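Local coordinates for GH3 beta-N-acetylglucosaminidase (Paenibacillaceae, PDB 6K5J), which hydrolyses terminal, beta-linked N-acetylglucosamine residues from the non-reducing ends of chains, as a family 3 glycoside hydrolase, at residues E370-L376 with I521-L527; V365-E370 with S508-A512; V454-F460 with S483-D489. All coordinates share one frame. Where two conformers were deposited one is given. Numbering follows the deposited sequence.

Interaction 1. Residues E370-L376 with I521-L527; sequences EKSITLL and IAVQGTL
Residues 370-372 are the weakly bonded last turn of helix 359-372. At I373 (phi/psi -53/132) the chain turns extended, and 374-376 form a strand. Segment 521-527 has no regular structure. It runs mostly extended, except at Q524 (-122/-12). The end-to-end directions differ by 51°. The CA atoms come closest at S372-G525 (4.4 Å) and K371-Q524 (5.2 Å). One direct hydrogen bond joins the backbones, G525 N to I373 O at 3.0 Å. G525 CA also makes a CH...O contact with S372 O at 3.4 Å. A CB on G525 would clash with S372 O and T374 OG1. Three waters fill the gap. Water 1 lies between E370 O (2.9 Å) and A522 O (2.6 Å). Water 2 donates to E370 O and I373 O and accepts from Q524 N (2.7 Å each). Water 3 accepts from L375 N (2.9 Å) and donates to G525 O (2.8 Å). This is a helix-to-strand junction covered by the C-terminal tail. Strand 374-377 is an edge strand of the six-stranded mixed sheet, antiparallel to 499-501. T374 (chi1 m) bonds S372 O through OG1 at 2.8 Å. V523 CG1 lies 4.2 Å from I373 CG2, and V523 CG2 lies 4.2 Å from L375 CB. I521 (chi1 p, chi2 t) places CD1 3.9 Å from E370 CG. At the far end L376 CD2 meets L527 CD1 at 4.2 Å.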
ATOM      1  N   GLU A 370      -1.382  -5.767  19.267  1.00 18.87           N
ATOM      2  CA  GLU A 370      -2.104  -5.759  20.542  1.00 21.12           C
ATOM      3  C   GLU A 370      -2.605  -4.362  20.897  1.00 18.82           C
ATOM      4  O   GLU A 370      -3.644  -4.224  21.551  1.00 20.09           O
ATOM      5  CB  GLU A 370      -1.219  -6.298  21.674  1.00 19.66           C
ATOM      6  CG  GLU A 370      -0.856  -7.785  21.535  1.00 19.99           C
ATOM      7  CD  GLU A 370      -0.022  -8.313  22.704  1.00 25.99           C
ATOM      8  OE1 GLU A 370       0.098  -7.612  23.729  1.00 23.94           O
ATOM      9  OE2 GLU A 370       0.515  -9.432  22.588  1.00 26.94           O
ATOM     10  N   LYS A 371      -1.876  -3.318  20.490  1.00 18.42           N
ATOM     11  CA  LYS A 371      -2.286  -1.946  20.771  1.00 19.65           C
ATOM     12  C   LYS A 371      -3.300  -1.406  19.770  1.00 19.21           C
ATOM     13  O   LYS A 371      -3.862  -0.331  20.003  1.00 20.22           O
ATOM     14  CB  LYS A 371      -1.058  -1.014  20.788  1.00 24.06           C
ATOM     15  CG  LYS A 371      -0.147  -1.178  21.999  1.00 24.17           C
ATOM     16  CD  LYS A 371       1.070  -0.229  21.934  1.00 35.42           C
ATOM     17  CE  LYS A 371       0.756   1.166  22.487  1.00 44.67           C
ATOM     18  NZ  LYS A 371       1.844   2.174  22.207  1.00 41.59           N
ATOM     19  N   SER A 372      -3.553  -2.125  18.681  1.00 17.78           N
ATOM     20  CA  SER A 372      -4.324  -1.630  17.547  1.00 19.30           C
ATOM     21  C   SER A 372      -5.803  -2.013  17.599  1.00 19.46           C
ATOM     22  O   SER A 372      -6.657  -1.187  17.255  1.00 17.22           O
ATOM     23  CB  SER A 372      -3.681  -2.149  16.244  1.00 16.14           C
ATOM     24  OG  SER A 372      -4.363  -1.704  15.089  1.00 23.30           O
ATOM     25  N   ILE A 373      -6.132  -3.236  18.042  1.00 18.69           N
ATOM     26  CA  ILE A 373      -7.518  -3.706  18.025  1.00 18.56           C
ATOM     27  C   ILE A 373      -8.424  -2.708  18.727  1.00 18.44           C
ATOM     28  O   ILE A 373      -8.138  -2.256  19.843  1.00 19.88           O
ATOM     29  CB  ILE A 373      -7.635  -5.095  18.683  1.00 18.06           C
ATOM     30  CG1 ILE A 373      -6.614  -6.076  18.074  1.00 17.22           C
ATOM     31  CG2 ILE A 373      -9.083  -5.590  18.563  1.00 17.57           C
ATOM     32  CD1 ILE A 373      -6.808  -6.348  16.576  1.00 18.79           C
ATOM     33  N   THR A 374      -9.540  -2.383  18.078  1.00 15.93           N
ATOM     34  CA  THR A 374     -10.432  -1.314  18.501  1.00 19.91           C
ATOM     35  C   THR A 374     -11.842  -1.858  18.681  1.00 19.50           C
ATOM     36  O   THR A 374     -12.299  -2.683  17.892  1.00 20.63           O
ATOM     37  CB  THR A 374     -10.416  -0.193  17.456  1.00 19.49           C
ATOM     38  OG1 THR A 374      -9.061   0.248  17.280  1.00 19.40           O
ATOM     39  CG2 THR A 374     -11.293   0.977  17.884  1.00 18.81           C
ATOM     40  N   LEU A 375     -12.524  -1.411  19.730  1.00 20.37           N
ATOM     41  CA  LEU A 375     -13.913  -1.778  19.977  1.00 21.60           C
ATOM     42  C   LEU A 375     -14.783  -0.575  19.642  1.00 21.25           C
ATOM     43  O   LEU A 375     -14.677   0.467  20.293  1.00 21.25           O
ATOM     44  CB  LEU A 375     -14.126  -2.210  21.432  1.00 23.48           C
ATOM     45  CG  LEU A 375     -15.560  -2.596  21.855  1.00 25.02           C
ATOM     46  CD1 LEU A 375     -16.167  -3.635  20.908  1.00 21.25           C
ATOM     47  CD2 LEU A 375     -15.575  -3.118  23.282  1.00 26.93           C
ATOM     48  N   LEU A 376     -15.634  -0.711  18.631  1.00 19.79           N
ATOM     49  CA  LEU A 376     -16.482   0.395  18.205  1.00 20.26           C
ATOM     50  C   LEU A 376     -17.876   0.343  18.806  1.00 25.07           C
ATOM     51  O   LEU A 376     -18.515   1.390  18.956  1.00 25.58           O
ATOM     52  CB  LEU A 376     -16.604   0.416  16.675  1.00 22.77           C
ATOM     53  CG  LEU A 376     -15.441   0.999  15.866  1.00 27.98           C
ATOM     54  CD1 LEU A 376     -14.283   0.045  15.849  1.00 28.46           C
ATOM     55  CD2 LEU A 376     -15.897   1.273  14.431  1.00 25.47           C
ATOM     56  N   ILE A 521      -6.199  -9.851  26.753  1.00 17.96           N
ATOM     57  CA  ILE A 521      -5.743  -8.466  26.754  1.00 19.27           C
ATOM     58  C   ILE A 521      -6.953  -7.554  26.631  1.00 21.63           C
ATOM     59  O   ILE A 521      -8.025  -7.954  26.169  1.00 17.96           O
ATOM     60  CB  ILE A 521      -4.730  -8.169  25.622  1.00 17.09           C
ATOM     61  CG1 ILE A 521      -5.394  -8.312  24.239  1.00 17.77           C
ATOM     62  CG2 ILE A 521      -3.509  -9.100  25.720  1.00 19.20           C
ATOM     63  CD1 ILE A 521      -4.389  -8.076  23.048  1.00 19.81           C
ATOM     64  N   ALA A 522      -6.777  -6.318  27.073  1.00 17.62           N
ATOM     65  CA  ALA A 522      -7.810  -5.309  26.939  1.00 20.86           C
ATOM     66  C   ALA A 522      -7.668  -4.595  25.601  1.00 23.90           C
ATOM     67  O   ALA A 522      -6.594  -4.565  24.997  1.00 22.96           O
ATOM     68  CB  ALA A 522      -7.721  -4.288  28.079  1.00 22.23           C
ATOM     69  N   VAL A 523      -8.767  -3.997  25.146  1.00 22.51           N
ATOM     70  CA  VAL A 523      -8.703  -3.204  23.926  0.50 24.25           C
ATOM     71  C   VAL A 523      -8.032  -1.876  24.238  1.00 23.87           C
ATOM     72  O   VAL A 523      -8.347  -1.206  25.229  1.00 22.00           O
ATOM     73  CB  VAL A 523     -10.097  -2.992  23.312  0.50 24.22           C
ATOM     74  CG1 VAL A 523     -10.346  -4.013  22.199  0.50 23.66           C
ATOM     75  CG2 VAL A 523     -11.171  -3.064  24.363  0.50 24.98           C
ATOM     76  N   GLN A 524      -7.073  -1.503  23.395  1.00 22.82           N
ATOM     77  CA  GLN A 524      -6.383  -0.227  23.544  1.00 22.27           C
ATOM     78  C   GLN A 524      -6.497   0.666  22.319  1.00 22.39           C
ATOM     79  O   GLN A 524      -6.155   1.849  22.409  1.00 19.42           O
ATOM     80  CB  GLN A 524      -4.890  -0.444  23.845  1.00 24.60           C
ATOM     81  CG  GLN A 524      -4.575  -1.180  25.160  1.00 23.34           C
ATOM     82  CD  GLN A 524      -3.073  -1.349  25.362  1.00 25.52           C
ATOM     83  OE1 GLN A 524      -2.543  -2.451  25.249  1.00 25.98           O
ATOM     84  NE2 GLN A 524      -2.384  -0.254  25.642  1.00 21.00           N
ATOM     85  N   GLY A 525      -6.966   0.145  21.192  1.00 20.15           N
ATOM     86  CA  GLY A 525      -6.947   0.917  19.967  1.00 19.60           C
ATOM     87  C   GLY A 525      -7.990   2.011  19.976  1.00 20.78           C
ATOM     88  O   GLY A 525      -8.993   1.949  20.686  1.00 20.14           O
ATOM     89  N   THR A 526      -7.746   3.032  19.164  1.00 19.78           N
ATOM     90  CA  THR A 526      -8.684   4.132  18.977  1.00 22.42           C
ATOM     91  C   THR A 526      -8.967   4.270  17.491  1.00 22.32           C
ATOM     92  O   THR A 526      -8.030   4.357  16.696  1.00 21.41           O
ATOM     93  CB  THR A 526      -8.099   5.437  19.533  1.00 27.69           C
ATOM     94  OG1 THR A 526      -8.054   5.362  20.966  1.00 30.33           O
ATOM     95  CG2 THR A 526      -8.945   6.633  19.118  1.00 27.33           C
ATOM     96  N   LEU A 527     -10.242   4.296  17.113  1.00 20.23           N
ATOM     97  CA  LEU A 527     -10.602   4.436  15.706  1.00 17.80           C
ATOM     98  C   LEU A 527      -9.914   5.662  15.097  1.00 19.84           C
ATOM     99  O   LEU A 527     -10.149   6.789  15.563  1.00 18.29           O
ATOM    100  CB  LEU A 527     -12.115   4.567  15.574  1.00 19.49           C
ATOM    101  CG  LEU A 527     -12.665   4.755  14.164  1.00 21.48           C
ATOM    102  CD1 LEU A 527     -12.537   3.470  13.363  1.00 22.66           C
ATOM    103  CD2 LEU A 527     -14.125   5.226  14.232  1.00 23.19           C
TER
HETATM  104  O   HOH W   1      -4.065  -4.728  24.334  1.00 20.51           O
HETATM  105  O   HOH W   2      -6.176  -3.230  21.498  1.00 21.46           O
HETATM  106  O   HOH W   3     -11.253   0.497  21.442  1.00 25.32           O

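Interaction 2. Residues V365-E370 with S508-A512; sequences VERISE and SAMRA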
ATOM      1  N   VAL A 365       6.122  -7.027  16.177  1.00 23.53           N
ATOM      2  CA  VAL A 365       4.918  -6.635  15.444  1.00 22.06           C
ATOM      3  C   VAL A 365       3.671  -7.184  16.133  1.00 19.97           C
ATOM      4  O   VAL A 365       2.599  -6.572  16.061  1.00 20.45           O
ATOM      5  CB  VAL A 365       4.978  -7.056  13.955  1.00 27.05           C
ATOM      6  CG1 VAL A 365       6.169  -6.404  13.240  1.00 20.14           C
ATOM      7  CG2 VAL A 365       5.004  -8.544  13.795  1.00 24.36           C
ATOM      8  N   GLU A 366       3.786  -8.330  16.812  1.00 17.42           N
ATOM      9  CA  GLU A 366       2.677  -8.811  17.636  1.00 19.95           C
ATOM     10  C   GLU A 366       2.302  -7.789  18.706  1.00 21.32           C
ATOM     11  O   GLU A 366       1.117  -7.522  18.944  1.00 19.47           O
ATOM     12  CB  GLU A 366       3.047 -10.155  18.271  1.00 21.47           C
ATOM     13  CG  GLU A 366       2.937 -11.314  17.276  1.00 22.57           C
ATOM     14  CD  GLU A 366       3.429 -12.634  17.826  1.00 27.79           C
ATOM     15  OE1 GLU A 366       3.978 -12.656  18.955  1.00 24.66           O
ATOM     16  OE2 GLU A 366       3.263 -13.653  17.115  1.00 27.88           O
ATOM     17  N   ARG A 367       3.300  -7.179  19.336  1.00 19.90           N
ATOM     18  CA  ARG A 367       3.003  -6.188  20.360  1.00 22.95           C
ATOM     19  C   ARG A 367       2.371  -4.935  19.765  1.00 22.26           C
ATOM     20  O   ARG A 367       1.544  -4.294  20.421  1.00 20.84           O
ATOM     21  CB  ARG A 367       4.271  -5.873  21.145  1.00 24.35           C
ATOM     22  CG  ARG A 367       4.706  -7.066  21.991  1.00 28.04           C
ATOM     23  CD  ARG A 367       5.917  -6.761  22.881  1.00 32.44           C
ATOM     24  NE  ARG A 367       6.541  -8.021  23.250  1.00 34.64           N
ATOM     25  CZ  ARG A 367       7.687  -8.460  22.749  1.00 33.88           C
ATOM     26  NH1 ARG A 367       8.357  -7.719  21.876  1.00 31.93           N
ATOM     27  NH2 ARG A 367       8.158  -9.638  23.123  1.00 33.25           N
ATOM     28  N   ILE A 368       2.718  -4.590  18.522  1.00 20.31           N
ATOM     29  CA  ILE A 368       2.055  -3.479  17.837  1.00 20.82           C
ATOM     30  C   ILE A 368       0.567  -3.769  17.661  1.00 22.08           C
ATOM     31  O   ILE A 368      -0.289  -2.934  17.976  1.00 20.04           O
ATOM     32  CB  ILE A 368       2.731  -3.203  16.480  1.00 21.46           C
ATOM     33  CG1 ILE A 368       4.179  -2.736  16.673  1.00 25.39           C
ATOM     34  CG2 ILE A 368       1.944  -2.188  15.678  1.00 23.69           C
ATOM     35  CD1 ILE A 368       4.872  -2.452  15.369  1.00 24.65           C
ATOM     36  N   SER A 369       0.235  -4.956  17.147  1.00 19.08           N
ATOM     37  CA  SER A 369      -1.165  -5.264  16.872  1.00 18.62           C
ATOM     38  C   SER A 369      -1.989  -5.347  18.148  1.00 17.66           C
ATOM     39  O   SER A 369      -3.186  -5.044  18.123  1.00 17.95           O
ATOM     40  CB  SER A 369      -1.274  -6.579  16.092  1.00 20.40           C
ATOM     41  OG  SER A 369      -0.498  -6.538  14.910  1.00 20.53           O
ATOM     42  N   GLU A 370      -1.382  -5.767  19.267  1.00 18.87           N
ATOM     43  CA  GLU A 370      -2.104  -5.759  20.542  1.00 21.12           C
ATOM     44  C   GLU A 370      -2.605  -4.362  20.897  1.00 18.82           C
ATOM     45  O   GLU A 370      -3.644  -4.224  21.551  1.00 20.09           O
ATOM     46  CB  GLU A 370      -1.219  -6.298  21.674  1.00 19.66           C
ATOM     47  CG  GLU A 370      -0.856  -7.785  21.535  1.00 19.99           C
ATOM     48  CD  GLU A 370      -0.022  -8.313  22.704  1.00 25.99           C
ATOM     49  OE1 GLU A 370       0.098  -7.612  23.729  1.00 23.94           O
ATOM     50  OE2 GLU A 370       0.515  -9.432  22.588  1.00 26.94           O
ATOM     51  N   SER A 508      -0.443 -11.104  12.936  1.00 19.28           N
ATOM     52  CA  SER A 508      -0.376 -10.451  14.238  1.00 18.97           C
ATOM     53  C   SER A 508      -1.694  -9.783  14.608  1.00 19.31           C
ATOM     54  O   SER A 508      -2.020  -9.698  15.794  1.00 17.03           O
ATOM     55  CB  SER A 508       0.772  -9.437  14.276  1.00 19.62           C
ATOM     56  OG  SER A 508       0.540  -8.357  13.387  1.00 20.41           O
ATOM     57  N   ALA A 509      -2.455  -9.294  13.622  1.00 19.15           N
ATOM     58  CA  ALA A 509      -3.746  -8.685  13.928  1.00 17.21           C
ATOM     59  C   ALA A 509      -4.746  -9.741  14.378  1.00 18.79           C
ATOM     60  O   ALA A 509      -5.549  -9.500  15.282  1.00 18.80           O
ATOM     61  CB  ALA A 509      -4.290  -7.926  12.711  1.00 18.32           C
ATOM     62  N   MET A 510      -4.695 -10.926  13.774  1.00 18.97           N
ATOM     63  CA  MET A 510      -5.622 -11.972  14.177  1.00 19.82           C
ATOM     64  C   MET A 510      -5.230 -12.574  15.520  1.00 18.92           C
ATOM     65  O   MET A 510      -6.110 -12.971  16.297  1.00 19.35           O
ATOM     66  CB  MET A 510      -5.706 -13.036  13.081  1.00 20.17           C
ATOM     67  CG  MET A 510      -6.319 -12.507  11.760  1.00 19.43           C
ATOM     68  SD  MET A 510      -7.999 -11.826  11.939  1.00 21.63           S
ATOM     69  CE  MET A 510      -7.712 -10.048  12.146  1.00 18.43           C
ATOM     70  N   ARG A 511      -3.932 -12.630  15.819  1.00 18.43           N
ATOM     71  CA  ARG A 511      -3.496 -13.052  17.150  1.00 18.39           C
ATOM     72  C   ARG A 511      -4.014 -12.096  18.210  1.00 17.04           C
ATOM     73  O   ARG A 511      -4.591 -12.523  19.214  1.00 18.41           O
ATOM     74  CB  ARG A 511      -1.971 -13.147  17.212  1.00 19.11           C
ATOM     75  CG  ARG A 511      -1.413 -13.443  18.626  1.00 19.00           C
ATOM     76  CD  ARG A 511       0.128 -13.364  18.655  1.00 23.11           C
ATOM     77  NE  ARG A 511       0.648 -13.513  20.017  1.00 24.92           N
ATOM     78  CZ  ARG A 511       0.764 -12.524  20.897  1.00 28.20           C
ATOM     79  NH1 ARG A 511       0.407 -11.286  20.568  1.00 20.43           N
ATOM     80  NH2 ARG A 511       1.245 -12.775  22.117  1.00 27.16           N
ATOM     81  N   ALA A 512      -3.835 -10.789  17.985  1.00 18.06           N
ATOM     82  CA  ALA A 512      -4.293  -9.789  18.942  1.00 19.38           C
ATOM     83  C   ALA A 512      -5.807  -9.824  19.081  1.00 17.11           C
ATOM     84  O   ALA A 512      -6.343  -9.708  20.188  1.00 17.45           O
ATOM     85  CB  ALA A 512      -3.825  -8.400  18.504  1.00 17.27           C
TER
HETATM   86  O   HOH W   4      -0.520  -9.848  18.130  1.00 19.48           O
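Helices 359-372 and 507-517 cross beside the mixed sheet of an alpha/beta domain, joined by the salt-bridge network of E366, E370 and R511. The short segments approach to 8.1 Å between axes and cross at -54°. Helix 507-517 follows the sheet's last strand in sequence, 499-501. R511 has the most surface buried. Its extended side chain reaches across to two glutamates one helical turn apart. E370 OE2 lies at the guanidinium edge and takes a hydrogen-bonded salt bridge from R511 NH1 at 2.7 Å. E366 OE1 sits over one guanidinium face, 3.6 Å from R511 NE, so this second bridge is purely electrostatic. W416 of helix 413-419 touches R511. S508 is next: CB packs on E366 CA at 3.9 Å, and OG pairs with S369. The close approach suits small residues: A512 CB lies 3.4 Å from S369 O and 3.7 Å from E370 N. A water bridges E366 O, S508 O and R511 NH1. On the buried side, S369 OG and S508 OG share a short hydrogen bond of 2.6 Å.

Interaction 3. Residues V454-F460 with S483-D489; sequences VSYNAIF and SARNPFD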
ATOM      1  N   VAL A 454     -15.651 -12.595  10.910  1.00 19.84           N
ATOM      2  CA  VAL A 454     -14.626 -11.666  10.459  1.00 19.28           C
ATOM      3  C   VAL A 454     -15.145 -11.050   9.164  1.00 21.74           C
ATOM      4  O   VAL A 454     -15.334 -11.750   8.165  1.00 20.43           O
ATOM      5  CB  VAL A 454     -13.278 -12.368  10.264  1.00 21.20           C
ATOM      6  CG1 VAL A 454     -12.251 -11.385   9.741  1.00 21.16           C
ATOM      7  CG2 VAL A 454     -12.792 -12.960  11.582  1.00 19.50           C
ATOM      8  N   SER A 455     -15.433  -9.748   9.188  1.00 19.12           N
ATOM      9  CA  SER A 455     -15.894  -9.085   7.979  1.00 22.13           C
ATOM     10  C   SER A 455     -14.704  -8.537   7.190  1.00 21.92           C
ATOM     11  O   SER A 455     -13.611  -8.327   7.718  1.00 22.04           O
ATOM     12  CB  SER A 455     -16.899  -7.969   8.300  1.00 20.41           C
ATOM     13  OG  SER A 455     -16.296  -6.849   8.932  1.00 22.28           O
ATOM     14  N   TYR A 456     -14.927  -8.336   5.896  1.00 20.43           N
ATOM     15  CA  TYR A 456     -13.865  -7.886   4.999  1.00 22.22           C
ATOM     16  C   TYR A 456     -14.524  -6.976   3.965  1.00 21.29           C
ATOM     17  O   TYR A 456     -15.101  -7.457   2.986  1.00 21.10           O
ATOM     18  CB  TYR A 456     -13.153  -9.077   4.363  1.00 21.23           C
ATOM     19  CG  TYR A 456     -11.927  -8.740   3.537  1.00 22.36           C
ATOM     20  CD1 TYR A 456     -12.046  -8.122   2.300  1.00 24.33           C
ATOM     21  CD2 TYR A 456     -10.650  -9.066   3.984  1.00 27.66           C
ATOM     22  CE1 TYR A 456     -10.923  -7.817   1.537  1.00 27.55           C
ATOM     23  CE2 TYR A 456      -9.526  -8.775   3.220  1.00 27.76           C
ATOM     24  CZ  TYR A 456      -9.670  -8.155   2.004  1.00 25.99           C
ATOM     25  OH  TYR A 456      -8.556  -7.867   1.249  1.00 29.23           O
ATOM     26  N   ASN A 457     -14.467  -5.670   4.218  1.00 21.19           N
ATOM     27  CA  ASN A 457     -15.140  -4.666   3.393  1.00 21.53           C
ATOM     28  C   ASN A 457     -16.592  -5.057   3.110  1.00 23.08           C
ATOM     29  O   ASN A 457     -17.081  -4.962   1.984  1.00 23.11           O
ATOM     30  CB  ASN A 457     -14.363  -4.419   2.096  1.00 23.92           C
ATOM     31  CG  ASN A 457     -13.128  -3.562   2.322  1.00 23.66           C
ATOM     32  OD1 ASN A 457     -12.873  -3.108   3.441  1.00 22.19           O
ATOM     33  ND2 ASN A 457     -12.355  -3.343   1.270  1.00 24.92           N
ATOM     34  N   ALA A 458     -17.290  -5.481   4.170  1.00 21.73           N
ATOM     35  CA  ALA A 458     -18.731  -5.724   4.086  1.00 21.12           C
ATOM     36  C   ALA A 458     -19.489  -4.495   3.592  1.00 25.96           C
ATOM     37  O   ALA A 458     -20.564  -4.626   2.987  1.00 25.37           O
ATOM     38  CB  ALA A 458     -19.262  -6.154   5.457  1.00 19.74           C
ATOM     39  N   ILE A 459     -18.960  -3.296   3.851  1.00 24.15           N
ATOM     40  CA  ILE A 459     -19.567  -2.068   3.349  1.00 23.73           C
ATOM     41  C   ILE A 459     -19.613  -2.028   1.820  1.00 27.31           C
ATOM     42  O   ILE A 459     -20.460  -1.337   1.245  1.00 30.00           O
ATOM     43  CB  ILE A 459     -18.815  -0.843   3.916  1.00 24.63           C
ATOM     44  CG1 ILE A 459     -19.503   0.452   3.474  1.00 29.50           C
ATOM     45  CG2 ILE A 459     -17.343  -0.855   3.464  1.00 25.27           C
ATOM     46  CD1 ILE A 459     -19.550   1.522   4.498  1.00 25.92           C
ATOM     47  N   PHE A 460     -18.730  -2.763   1.146  1.00 24.75           N
ATOM     48  CA  PHE A 460     -18.711  -2.852  -0.307  1.00 29.03           C
ATOM     49  C   PHE A 460     -19.230  -4.191  -0.828  1.00 30.48           C
ATOM     50  O   PHE A 460     -19.123  -4.454  -2.026  1.00 29.94           O
ATOM     51  CB  PHE A 460     -17.288  -2.634  -0.834  1.00 25.39           C
ATOM     52  CG  PHE A 460     -16.706  -1.277  -0.513  1.00 27.62           C
ATOM     53  CD1 PHE A 460     -17.510  -0.149  -0.429  1.00 31.24           C
ATOM     54  CD2 PHE A 460     -15.339  -1.133  -0.315  1.00 26.85           C
ATOM     55  CE1 PHE A 460     -16.961   1.103  -0.145  1.00 28.74           C
ATOM     56  CE2 PHE A 460     -14.779   0.106  -0.035  1.00 26.12           C
ATOM     57  CZ  PHE A 460     -15.594   1.233   0.049  1.00 27.29           C
ATOM     58  N   SER A 483     -13.988  -6.553  11.994  1.00 20.11           N
ATOM     59  CA  SER A 483     -13.630  -6.189  10.633  1.00 17.95           C
ATOM     60  C   SER A 483     -12.131  -6.360  10.444  1.00 20.51           C
ATOM     61  O   SER A 483     -11.335  -5.901  11.274  1.00 20.89           O
ATOM     62  CB  SER A 483     -14.058  -4.752  10.315  1.00 19.15           C
ATOM     63  OG  SER A 483     -13.631  -3.843  11.319  1.00 18.86           O
ATOM     64  N   ALA A 484     -11.754  -7.034   9.359  1.00 18.88           N
ATOM     65  CA  ALA A 484     -10.356  -7.285   9.027  1.00 20.69           C
ATOM     66  C   ALA A 484      -9.916  -6.529   7.781  1.00 19.76           C
ATOM     67  O   ALA A 484      -8.840  -6.811   7.234  1.00 18.53           O
ATOM     68  CB  ALA A 484     -10.112  -8.786   8.845  1.00 17.78           C
ATOM     69  N   ARG A 485     -10.733  -5.598   7.296  1.00 19.20           N
ATOM     70  CA  ARG A 485     -10.201  -4.573   6.415  1.00 19.11           C
ATOM     71  C   ARG A 485     -10.778  -3.222   6.842  1.00 17.37           C
ATOM     72  O   ARG A 485     -10.494  -2.784   7.961  1.00 18.53           O
ATOM     73  CB  ARG A 485     -10.453  -4.907   4.939  1.00 20.97           C
ATOM     74  CG  ARG A 485      -9.554  -4.050   4.041  1.00 20.69           C
ATOM     75  CD  ARG A 485      -9.228  -4.667   2.685  1.00 23.27           C
ATOM     76  NE  ARG A 485      -8.391  -3.727   1.936  1.00 21.75           N
ATOM     77  CZ  ARG A 485      -7.402  -4.064   1.109  1.00 28.23           C
ATOM     78  NH1 ARG A 485      -7.107  -5.340   0.885  1.00 26.25           N
ATOM     79  NH2 ARG A 485      -6.703  -3.113   0.500  1.00 24.45           N
ATOM     80  N   ASN A 486     -11.558  -2.539   6.002  1.00 18.57           N
ATOM     81  CA  ASN A 486     -12.003  -1.201   6.391  1.00 18.82           C
ATOM     82  C   ASN A 486     -12.890  -1.285   7.631  1.00 20.05           C
ATOM     83  O   ASN A 486     -13.779  -2.143   7.702  1.00 22.86           O
ATOM     84  CB  ASN A 486     -12.771  -0.502   5.261  1.00 21.53           C
ATOM     85  CG  ASN A 486     -11.866  -0.074   4.111  1.00 23.34           C
ATOM     86  OD1 ASN A 486     -10.652  -0.269   4.150  1.00 22.03           O
ATOM     87  ND2 ASN A 486     -12.463   0.502   3.076  1.00 22.61           N
ATOM     88  N   PRO A 487     -12.695  -0.401   8.619  1.00 18.01           N
ATOM     89  CA  PRO A 487     -13.541  -0.434   9.818  1.00 17.05           C
ATOM     90  C   PRO A 487     -14.927   0.129   9.583  1.00 21.09           C
ATOM     91  O   PRO A 487     -15.784   0.001  10.466  1.00 21.88           O
ATOM     92  CB  PRO A 487     -12.760   0.429  10.817  1.00 18.61           C
ATOM     93  CG  PRO A 487     -12.091   1.467   9.934  1.00 18.64           C
ATOM     94  CD  PRO A 487     -11.697   0.684   8.675  1.00 20.17           C
ATOM     95  N   PHE A 488     -15.177   0.715   8.413  1.00 18.08           N
ATOM     96  CA  PHE A 488     -16.448   1.362   8.113  1.00 21.05           C
ATOM     97  C   PHE A 488     -17.565   0.364   7.828  1.00 23.39           C
ATOM     98  O   PHE A 488     -18.711   0.782   7.611  1.00 22.14           O
ATOM     99  CB  PHE A 488     -16.233   2.330   6.943  1.00 21.66           C
ATOM    100  CG  PHE A 488     -14.948   3.125   7.072  1.00 20.56           C
ATOM    101  CD1 PHE A 488     -14.741   3.949   8.172  1.00 20.13           C
ATOM    102  CD2 PHE A 488     -13.937   3.008   6.130  1.00 20.84           C
ATOM    103  CE1 PHE A 488     -13.548   4.673   8.318  1.00 21.53           C
ATOM    104  CE2 PHE A 488     -12.741   3.727   6.266  1.00 20.86           C
ATOM    105  CZ  PHE A 488     -12.546   4.549   7.359  1.00 18.16           C
ATOM    106  N   ASP A 489     -17.257  -0.939   7.846  1.00 20.56           N
ATOM    107  CA  ASP A 489     -18.286  -1.969   7.752  1.00 22.16           C
ATOM    108  C   ASP A 489     -19.418  -1.734   8.742  1.00 21.14           C
ATOM    109  O   ASP A 489     -20.581  -2.035   8.448  1.00 21.56           O
ATOM    110  CB  ASP A 489     -17.674  -3.351   8.008  1.00 19.36           C
ATOM    111  CG  ASP A 489     -16.883  -3.873   6.833  1.00 22.86           C
ATOM    112  OD1 ASP A 489     -16.747  -3.151   5.829  1.00 23.74           O
ATOM    113  OD2 ASP A 489     -16.387  -5.018   6.923  1.00 24.02           O
TER
HETATM  114  O   HOH W   5     -13.595  -4.805   6.839  1.00 19.75           O
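D489 ties the two segments together. Its OD2 accepts a hydrogen bond from S455 OG at 2.7 Å and a weak one from A458 N at 2.9 Å. Its OD1 accepts from I459 N at 3.0 Å. The carboxylate thus holds the start of the 3-10 turn 458-460. N457 takes a left-handed conformation (phi/psi 48/46), and its OD1 accepts from N486 N at 2.9 Å. A484 N donates to S455 O at 2.8 Å, in the parallel bridge that pairs S455 with S483. Water 5 links N457 N, R485 N, N486 O and D489 OD2. The R485 NH1 to Y456 OH hydrogen bond (2.9 Å) is less certain, as the hydroxyl is crowded in the model; D404 and the V403 carbonyl hold the same guanidinium. R485 CB also makes a CH-pi contact over the Y456 ring, 4.2 Å from its centroid. Apolar contacts complete the interface: V454 CG1 meets A484 CB at 3.5 Å, and I459 CD1 meets F488 CB at 4.2 Å. The contact joins the loops at the C-terminal ends of parallel strands 450-455 and 478-483, a beta-alpha-beta crossover through helix 462-472, which touches S455 and A458; strand 499-501 lies beside S483 and D489.

How the interactions relate
All three contacts belong to the part of the chain that carries the six-stranded mixed sheet. Interactions 1 and 2 are about 10 Å apart between centres. They share E370, and I373 CG1 of interaction 1 packs on A512 CB of interaction 2 at 3.7 Å. Interaction 3 lies about 16 Å from interaction 1 and about 18 Å from interaction 2, centre to centre. It meets them through L527 CD1 on P487 CB (4.0 Å) and M510 CE on A484 CB (4.3 Å). Interactions 1 and 3 both reach the sheet, at one edge strand, 374-377, and at inner strands 450-455 and 478-483. The R485 side chain of interaction 3 is about 9 Å from a bound N-acetylglucosamine.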